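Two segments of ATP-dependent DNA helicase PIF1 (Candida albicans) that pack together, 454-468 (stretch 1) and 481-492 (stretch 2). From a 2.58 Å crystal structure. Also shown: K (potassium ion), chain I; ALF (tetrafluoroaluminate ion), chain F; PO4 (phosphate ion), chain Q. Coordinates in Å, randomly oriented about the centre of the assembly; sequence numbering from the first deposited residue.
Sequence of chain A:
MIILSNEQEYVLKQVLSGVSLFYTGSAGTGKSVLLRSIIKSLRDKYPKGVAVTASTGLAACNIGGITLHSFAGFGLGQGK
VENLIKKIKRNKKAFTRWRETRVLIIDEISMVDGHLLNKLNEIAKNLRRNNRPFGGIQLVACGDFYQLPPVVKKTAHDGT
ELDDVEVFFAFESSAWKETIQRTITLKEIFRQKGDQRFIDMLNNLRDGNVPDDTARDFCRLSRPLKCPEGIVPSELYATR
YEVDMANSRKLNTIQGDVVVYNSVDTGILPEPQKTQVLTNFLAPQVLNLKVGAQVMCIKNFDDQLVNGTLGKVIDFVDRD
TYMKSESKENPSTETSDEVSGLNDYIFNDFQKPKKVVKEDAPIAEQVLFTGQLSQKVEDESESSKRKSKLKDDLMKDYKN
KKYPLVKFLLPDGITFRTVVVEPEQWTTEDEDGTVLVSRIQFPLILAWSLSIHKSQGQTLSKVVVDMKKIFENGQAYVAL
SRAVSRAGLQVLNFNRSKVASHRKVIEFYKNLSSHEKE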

# COMPACT_ATOMS: atom_id res chain seq x y z
N LYS A 454 2.79 3.09 4.88
CA LYS A 454 2.86 1.99 3.94
C LYS A 454 2.64 0.64 4.61
O LYS A 454 2.38 -0.35 3.92
N SER A 455 2.73 0.57 5.94
CA SER A 455 2.39 -0.68 6.61
C SER A 455 0.89 -0.92 6.67
O SER A 455 0.47 -2.07 6.82
N GLN A 456 0.07 0.13 6.54
CA GLN A 456 -1.37 -0.02 6.71
C GLN A 456 -1.90 -1.02 5.69
O GLN A 456 -1.80 -0.80 4.47
N GLY A 457 -2.45 -2.13 6.19
CA GLY A 457 -2.90 -3.24 5.40
C GLY A 457 -2.06 -4.49 5.56
O GLY A 457 -2.54 -5.59 5.24
N GLN A 458 -0.84 -4.35 6.05
CA GLN A 458 0.05 -5.49 6.19
C GLN A 458 -0.16 -6.20 7.52
O GLN A 458 -0.62 -5.60 8.51
N THR A 459 0.17 -7.48 7.54
CA THR A 459 0.23 -8.28 8.76
C THR A 459 1.69 -8.65 9.01
O THR A 459 2.36 -9.15 8.10
N LEU A 460 2.18 -8.39 10.22
CA LEU A 460 3.58 -8.60 10.56
C LEU A 460 3.67 -9.51 11.78
O LEU A 460 3.15 -9.18 12.85
N SER A 461 4.35 -10.65 11.62
CA SER A 461 4.55 -11.57 12.73
C SER A 461 5.41 -10.94 13.82
O SER A 461 5.03 -10.92 14.99
N LYS A 462 6.57 -10.41 13.43
CA LYS A 462 7.53 -9.83 14.37
C LYS A 462 7.86 -8.42 13.90
O LYS A 462 8.30 -8.23 12.76
N VAL A 463 7.64 -7.44 14.78
CA VAL A 463 7.74 -6.04 14.39
C VAL A 463 8.11 -5.21 15.62
O VAL A 463 7.57 -5.42 16.71
N VAL A 464 9.02 -4.26 15.44
CA VAL A 464 9.33 -3.26 16.46
C VAL A 464 8.79 -1.92 15.97
O VAL A 464 9.08 -1.50 14.85
N VAL A 465 7.99 -1.27 16.81
CA VAL A 465 7.32 -0.02 16.48
C VAL A 465 7.95 1.09 17.32
O VAL A 465 7.98 1.00 18.55
N ASP A 466 8.45 2.12 16.65
CA ASP A 466 9.04 3.28 17.32
C ASP A 466 8.08 4.44 17.15
O ASP A 466 7.94 4.99 16.06
N MET A 467 7.40 4.81 18.24
CA MET A 467 6.37 5.83 18.21
C MET A 467 6.92 7.24 18.34
O MET A 467 6.14 8.18 18.57
N LYS A 468 8.23 7.43 18.13
CA LYS A 468 8.90 8.67 18.51
C LYS A 468 8.31 9.87 17.77
O LYS A 468 8.00 10.90 18.38
N SER A 481 -1.35 -2.14 15.51
CA SER A 481 -2.27 -3.20 15.09
C SER A 481 -1.72 -4.06 13.96
O SER A 481 -2.39 -5.00 13.53
N ARG A 482 -0.52 -3.75 13.46
CA ARG A 482 0.12 -4.62 12.48
C ARG A 482 0.56 -5.95 13.08
O ARG A 482 0.71 -6.93 12.35
N ALA A 483 0.76 -6.00 14.39
CA ALA A 483 1.35 -7.17 15.03
C ALA A 483 0.34 -8.30 15.18
O ALA A 483 -0.83 -8.08 15.49
N VAL A 484 0.81 -9.52 14.93
CA VAL A 484 0.01 -10.71 15.22
C VAL A 484 -0.14 -10.89 16.73
O VAL A 484 -1.24 -11.16 17.22
N SER A 485 0.94 -10.74 17.48
CA SER A 485 0.91 -11.00 18.91
C SER A 485 1.83 -10.03 19.64
O SER A 485 2.75 -9.45 19.05
N ARG A 486 1.58 -9.88 20.94
CA ARG A 486 2.47 -9.05 21.74
C ARG A 486 3.85 -9.67 21.86
O ARG A 486 4.85 -8.94 21.95
N ALA A 487 3.95 -11.00 21.85
CA ALA A 487 5.26 -11.64 21.96
C ALA A 487 6.14 -11.32 20.76
O ALA A 487 7.37 -11.40 20.87
N GLY A 488 5.55 -10.99 19.61
CA GLY A 488 6.38 -10.60 18.49
C GLY A 488 6.33 -9.11 18.21
O GLY A 488 6.61 -8.67 17.09
N LEU A 489 6.02 -8.31 19.23
CA LEU A 489 5.92 -6.87 19.09
C LEU A 489 6.76 -6.18 20.15
O LEU A 489 6.63 -6.48 21.34
N GLN A 490 7.58 -5.22 19.73
CA GLN A 490 8.30 -4.34 20.63
C GLN A 490 7.87 -2.90 20.36
O GLN A 490 7.86 -2.47 19.20
N VAL A 491 7.53 -2.17 21.41
CA VAL A 491 7.04 -0.80 21.31
C VAL A 491 8.05 0.12 21.97
O VAL A 491 8.38 -0.05 23.15
N LEU A 492 8.57 1.07 21.20
CA LEU A 492 9.51 2.05 21.70
C LEU A 492 8.84 3.42 21.77
O LEU A 492 8.11 3.82 20.86

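Read along 481-492, the contact starts with one long polar side chain and ends as a parallel two-strand ladder. Ser-481 does not touch the other stretch; its CB points away and its rotamer is p, but Ser-481 OG accepts a hydrogen bond from Arg-482 NH2 at 3.2 Å and so helps to hold that guanidinium.

Arg-482 is the anchor, with the largest area covered by the opposite stretch. It leaves the backbone sideways, and chi1 and chi2, both m, with chi3 off-well at 93°, bring its end into the type II turn running from Ser-455 to Gln-458. The aliphatic part passes Ser-455: Arg-482 CG lies 3.8 Å from Ser-455 OG, and Arg-482 CB lies 3.7 Å from Leu-460 CD1; Leu-460 is in the m, t rotamer. Gln-456 CA lies over one face of the guanidinium. Arg-482 NH1 gives a weak hydrogen bond to Gln-458 O, 2.9 Å long but bent to 130°, and a much straighter one to ALF F4 at 2.6 Å; Arg-482 NH2 reaches ALF F2 at 2.8 Å, and water 1 binds ALF AL at 2.4 Å. Tetrafluoroaluminate commonly mimics a transferring phosphate, which suits an arginine in an ATP-dependent helicase. Gly-457 brings its CA to 3.1 Å from ALF F4, and its backbone angles by themselves call for glycine.

Ala-483 is small and sideways, yet its CB still meets Val-463 CG1 at 3.9 Å. Beside it the backbones form a single bridge: Leu-460 N donates to Arg-482 O at 3.0 Å and Val-484 N to Leu-460 O at 3.1 Å. Val-484, rotamer t, points toward stretch 1 and sets CG2 3.6 Å from Thr-459 CG2.

The chain then loops out. Ser-485 and Ala-487 add almost nothing to the contact, and Arg-486 points away, its NH2 bonding PO4 O1 at 2.8 Å. Gly-488 brings the chain back close to Lys-462. An ideal CB on Gly-488 would sit 2.5 Å from Ser-461 O, a clash, so the close approach depends on a bare CA. Val-463 N donates to Gly-488 O at 2.8 Å and opens the ladder.

From Leu-489 on, side chains alternate between two faces. Leu-489 (t, p) shares a buried face with Val-463, Val-465 and Val-491; its CD1 lies 3.9 Å from Val-465 CG2 and 4.1 Å from Val-463 CG1. Gln-490 (t, t) falls on the other face, its OE1 3.2 Å from Val-464 CG2, a contact without a hydrogen bond, while NE2 is satisfied elsewhere in the structure. Val-491, t, returns to the buried face, where Val-491 CG1 packs 3.7 Å from the SD of Met-467 (m, t, p). Leu-492 (m, t) joins the face of Gln-490, Val-464 and Asp-466, with CD1 4.0 Å from Val-464 CG2 and CB 4.0 Å from Asp-466 OD1. The carbonyl O of Asp-466 binds the potassium ion at 3.0 Å.

The rule is clear: valine and leucine side chains fill the buried face, the partly exposed face mixes polar with apolar, and glycine sits at the closest CA-CA approach, Gly-488 CA to Lys-462 CA at 4.3 Å.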

# COMPACT_ATOMS: atom_id res chain seq x y z
CB LYS A 454 4.20 2.00 3.20
CG LYS A 454 4.36 3.15 2.19
CD LYS A 454 5.72 3.14 1.49
CE LYS A 454 6.05 1.78 0.88
NZ LYS A 454 7.44 1.68 0.32
CB SER A 455 2.94 -0.70 8.04
OG SER A 455 2.23 0.22 8.87
CB GLN A 456 -2.07 1.32 6.59
CG GLN A 456 -3.56 1.23 6.86
CD GLN A 456 -4.22 2.59 7.00
OE1 GLN A 456 -3.71 3.48 7.68
NE2 GLN A 456 -5.37 2.76 6.36
CB GLN A 458 1.51 -5.05 6.06
CG GLN A 458 1.86 -4.45 4.70
CD GLN A 458 1.68 -5.43 3.55
OE1 GLN A 458 2.00 -6.62 3.68
NE2 GLN A 458 1.17 -4.94 2.42
CB THR A 459 -0.63 -9.53 8.64
OG1 THR A 459 -2.01 -9.16 8.58
CG2 THR A 459 -0.42 -10.45 9.83
CB LEU A 460 4.27 -7.27 10.83
CG LEU A 460 4.10 -6.21 9.74
CD1 LEU A 460 4.55 -4.84 10.21
CD2 LEU A 460 4.88 -6.63 8.51
CB SER A 461 5.18 -12.86 12.23
OG SER A 461 4.24 -13.65 11.54
CB LYS A 462 8.77 -10.70 14.46
CG LYS A 462 8.46 -12.08 15.04
CD LYS A 462 9.71 -12.90 15.29
CE LYS A 462 9.35 -14.29 15.80
NZ LYS A 462 8.40 -14.25 16.95
CB VAL A 463 6.43 -5.55 13.73
CG1 VAL A 463 5.22 -5.92 14.59
CG2 VAL A 463 6.47 -4.05 13.45
CB VAL A 464 10.83 -3.18 16.78
CG1 VAL A 464 11.68 -3.25 15.53
CG2 VAL A 464 11.14 -1.91 17.54
CB VAL A 465 5.81 -0.10 16.73
CG1 VAL A 465 5.16 1.27 16.51
CG2 VAL A 465 5.17 -1.14 15.82
CB ASP A 466 10.41 3.61 16.74
CG ASP A 466 11.09 4.76 17.48
OD1 ASP A 466 10.50 5.29 18.44
OD2 ASP A 466 12.22 5.14 17.09
CB MET A 467 5.34 5.55 19.30
CG MET A 467 4.69 4.20 19.13
SD MET A 467 3.50 3.81 20.41
CE MET A 467 2.47 5.26 20.38
CB LYS A 468 10.40 8.55 18.23
CG LYS A 468 11.27 9.64 18.88
CD LYS A 468 11.75 9.20 20.27
CE LYS A 468 12.79 10.15 20.86
NZ LYS A 468 13.42 9.57 22.09
CB SER A 481 -3.62 -2.62 14.69
OG SER A 481 -3.47 -1.59 13.73
CB ARG A 482 1.34 -3.94 11.86
CG ARG A 482 1.07 -2.59 11.19
CD ARG A 482 -0.00 -2.71 10.14
NE ARG A 482 -1.33 -2.40 10.66
CZ ARG A 482 -2.46 -2.74 10.06
NH1 ARG A 482 -2.45 -3.44 8.93
NH2 ARG A 482 -3.62 -2.40 10.61
CB ALA A 483 1.91 -6.80 16.41
CB VAL A 484 0.65 -11.94 14.55
CG1 VAL A 484 0.00 -13.23 15.04
CG2 VAL A 484 0.56 -11.82 13.04
CB SER A 485 1.32 -12.43 19.23
OG SER A 485 2.69 -12.61 18.93
CB ARG A 486 1.88 -8.82 23.13
CG ARG A 486 0.74 -7.82 23.15
CD ARG A 486 0.23 -7.62 24.56
NE ARG A 486 -0.53 -8.77 25.02
CZ ARG A 486 -1.05 -8.89 26.24
NH1 ARG A 486 -0.81 -7.99 27.18
NH2 ARG A 486 -1.83 -9.93 26.51
CB ALA A 487 5.11 -13.15 22.11
CB LEU A 489 4.46 -6.41 19.21
CG LEU A 489 4.23 -4.92 19.46
CD1 LEU A 489 4.61 -4.10 18.24
CD2 LEU A 489 2.79 -4.67 19.85
CB GLN A 490 9.82 -4.47 20.47
CG GLN A 490 10.61 -3.45 21.28
CD GLN A 490 12.10 -3.51 21.01
OE1 GLN A 490 12.54 -3.68 19.87
NE2 GLN A 490 12.90 -3.37 22.07
CB VAL A 491 5.65 -0.63 21.94
CG1 VAL A 491 5.20 0.82 21.84
CG2 VAL A 491 4.64 -1.56 21.28
CB LEU A 492 10.76 2.12 20.82
CG LEU A 492 11.58 0.83 20.69
CD1 LEU A 492 12.75 1.03 19.74
CD2 LEU A 492 12.07 0.34 22.05
K K I . 8.33 7.53 14.56
AL ALF F . -6.09 -3.72 8.10
F1 ALF F . -6.47 -3.43 6.39
F2 ALF F . -5.70 -4.02 9.82
F3 ALF F . -7.69 -3.06 8.52
F4 ALF F . -4.52 -4.46 7.70
P PO4 Q . -0.96 -11.56 29.77
O1 PO4 Q . -2.19 -11.01 29.08
O2 PO4 Q . 0.29 -11.22 28.98
O3 PO4 Q . -1.08 -13.06 29.93
O4 PO4 Q . -0.84 -10.94 31.13
O HOH W 1 -5.23 -1.47 7.85